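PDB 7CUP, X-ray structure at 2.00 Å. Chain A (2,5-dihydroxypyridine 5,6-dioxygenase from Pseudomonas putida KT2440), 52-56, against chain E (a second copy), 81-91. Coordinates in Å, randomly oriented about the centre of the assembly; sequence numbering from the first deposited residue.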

# COMPACT_ATOMS: atom_id res chain seq x y z
N ALA A 52 -2.26 29.03 -0.39
CA ALA A 52 -2.85 28.91 -1.74
C ALA A 52 -4.01 27.90 -1.70
O ALA A 52 -4.03 27.06 -0.82
CB ALA A 52 -1.78 28.52 -2.72
N LYS A 53 -4.99 28.06 -2.57
CA LYS A 53 -5.98 27.00 -2.90
C LYS A 53 -5.24 25.94 -3.73
O LYS A 53 -4.41 26.32 -4.56
CB LYS A 53 -7.15 27.64 -3.64
CG LYS A 53 -7.91 28.69 -2.82
CD LYS A 53 -8.57 28.03 -1.61
CE LYS A 53 -9.10 29.03 -0.61
NZ LYS A 53 -10.10 28.38 0.28
N VAL A 54 -5.47 24.66 -3.45
CA VAL A 54 -4.80 23.54 -4.16
C VAL A 54 -5.80 22.47 -4.56
O VAL A 54 -6.78 22.24 -3.87
CB VAL A 54 -3.65 22.94 -3.33
CG1 VAL A 54 -2.79 24.03 -2.75
CG2 VAL A 54 -4.15 22.03 -2.21
N TYR A 55 -5.51 21.79 -5.67
CA TYR A 55 -6.18 20.54 -6.07
C TYR A 55 -5.18 19.77 -6.92
O TYR A 55 -4.25 20.41 -7.48
CB TYR A 55 -7.49 20.82 -6.82
CG TYR A 55 -7.38 21.71 -8.04
CD1 TYR A 55 -7.25 23.08 -7.91
CD2 TYR A 55 -7.39 21.18 -9.32
CE1 TYR A 55 -7.15 23.90 -9.03
CE2 TYR A 55 -7.28 21.99 -10.45
CZ TYR A 55 -7.15 23.36 -10.30
OH TYR A 55 -7.09 24.18 -11.38
N ALA A 56 -5.34 18.45 -6.98
CA ALA A 56 -4.58 17.56 -7.87
C ALA A 56 -5.45 17.20 -9.08
O ALA A 56 -6.70 17.07 -8.96
CB ALA A 56 -4.11 16.33 -7.12
N LEU E 81 -15.26 23.22 -1.92
CA LEU E 81 -15.37 24.20 -3.04
C LEU E 81 -15.53 25.64 -2.54
O LEU E 81 -15.25 26.55 -3.37
CB LEU E 81 -16.54 23.84 -3.97
CG LEU E 81 -16.31 22.64 -4.88
CD1 LEU E 81 -17.43 22.58 -5.90
CD2 LEU E 81 -14.97 22.68 -5.57
N THR E 82 -15.97 25.88 -1.29
CA THR E 82 -16.15 27.26 -0.78
C THR E 82 -14.82 28.01 -0.96
O THR E 82 -13.80 27.50 -0.52
CB THR E 82 -16.67 27.25 0.66
OG1 THR E 82 -17.86 26.47 0.64
CG2 THR E 82 -16.94 28.65 1.18
N GLY E 83 -14.81 29.16 -1.64
CA GLY E 83 -13.58 29.94 -1.85
C GLY E 83 -12.53 29.26 -2.73
O GLY E 83 -11.42 29.82 -2.83
N ASN E 84 -12.81 28.10 -3.36
CA ASN E 84 -11.84 27.42 -4.28
C ASN E 84 -12.43 27.46 -5.70
O ASN E 84 -12.91 26.42 -6.20
CB ASN E 84 -11.44 26.02 -3.82
CG ASN E 84 -10.22 25.46 -4.54
OD1 ASN E 84 -9.72 26.01 -5.55
ND2 ASN E 84 -9.70 24.35 -4.01
N LEU E 85 -12.46 28.63 -6.30
CA LEU E 85 -13.06 28.83 -7.64
C LEU E 85 -12.32 28.01 -8.70
O LEU E 85 -12.95 27.57 -9.65
CB LEU E 85 -13.02 30.33 -7.97
CG LEU E 85 -13.63 30.72 -9.31
CD1 LEU E 85 -15.06 30.20 -9.42
CD2 LEU E 85 -13.56 32.24 -9.54
N ALA E 86 -10.99 27.85 -8.61
CA ALA E 86 -10.19 27.10 -9.61
C ALA E 86 -10.65 25.62 -9.65
O ALA E 86 -10.92 25.08 -10.75
CB ALA E 86 -8.74 27.24 -9.30
N ALA E 87 -10.83 25.02 -8.48
CA ALA E 87 -11.31 23.63 -8.34
C ALA E 87 -12.71 23.56 -8.95
O ALA E 87 -13.00 22.60 -9.65
CB ALA E 87 -11.32 23.22 -6.87
N GLN E 88 -13.56 24.54 -8.67
CA GLN E 88 -14.95 24.56 -9.20
C GLN E 88 -14.90 24.59 -10.73
O GLN E 88 -15.64 23.82 -11.39
CB GLN E 88 -15.71 25.76 -8.67
CG GLN E 88 -17.16 25.77 -9.11
CD GLN E 88 -17.81 27.08 -8.71
OE1 GLN E 88 -17.69 27.54 -7.58
NE2 GLN E 88 -18.46 27.70 -9.68
N ARG E 89 -14.06 25.45 -11.29
CA ARG E 89 -13.85 25.54 -12.76
C ARG E 89 -13.27 24.25 -13.32
O ARG E 89 -13.61 23.91 -14.44
CB ARG E 89 -12.97 26.75 -13.07
CG ARG E 89 -13.80 28.02 -13.04
CD ARG E 89 -12.93 29.22 -13.07
NE ARG E 89 -13.76 30.38 -13.27
CZ ARG E 89 -13.26 31.61 -13.39
NH1 ARG E 89 -11.95 31.79 -13.30
NH2 ARG E 89 -14.06 32.63 -13.57
N ALA E 90 -12.42 23.54 -12.58
CA ALA E 90 -11.87 22.26 -13.11
C ALA E 90 -13.00 21.24 -13.24
O ALA E 90 -12.95 20.42 -14.16
CB ALA E 90 -10.76 21.78 -12.22
N LEU E 91 -14.02 21.29 -12.37
CA LEU E 91 -15.20 20.40 -12.47
C LEU E 91 -16.19 20.87 -13.54
O LEU E 91 -16.78 19.99 -14.20
CB LEU E 91 -15.86 20.32 -11.09
CG LEU E 91 -14.96 19.74 -10.00
CD1 LEU E 91 -15.65 19.88 -8.64
CD2 LEU E 91 -14.64 18.28 -10.29

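Strand 53-56 of chain A runs beside the first turns of helix 85-91 of chain E, their N-to-C directions 31° apart and their axes 8.3 Å apart at closest approach. A type II turn from Leu81(E) to Asn84(E), closed by Asn84(E) N to Leu81(E) O at 2.9 Å, leads into the helix; Gly83(E) takes the positive phi (66°) that glycine tolerates best. Asn84(E) is the N-cap: its OD1 accepts from Ala87(E) N at 3.3 Å, satisfying an amide that has no helical carbonyl to bond in the first turn. No hydrogen bond crosses between the stretches, so contact rests on packing. Strand alternation directs Lys53(A) and Tyr55(A) toward chain E, with Val54(A) pointing away. The ring of Tyr55(A) lies against the helix surface formed by Ala86(E), Ala87(E) and Ala90(E). Ala87(E) CA sits over one ring face, 4.3 Å from the centroid, a CH-pi contact, while Ala86(E) CB approaches CE1 of Tyr55(A) at 3.7 Å and Ala90(E) CB approaches its CE2 at 3.9 Å. Tyr55(A) CE1 also lies 3.9 Å from backbone Ala87(E) N. The Tyr55(A) hydroxyl is hydrogen-bonded elsewhere in the structure. Lys53(A) extends along the turn, its CE 3.3 Å from Gly83(E) O and its CB 3.6 Å from Asn84(E) OD1. Thr82(E) O faces Lys53(A) NZ, at 3.9 Å a loose electrostatic attraction at most.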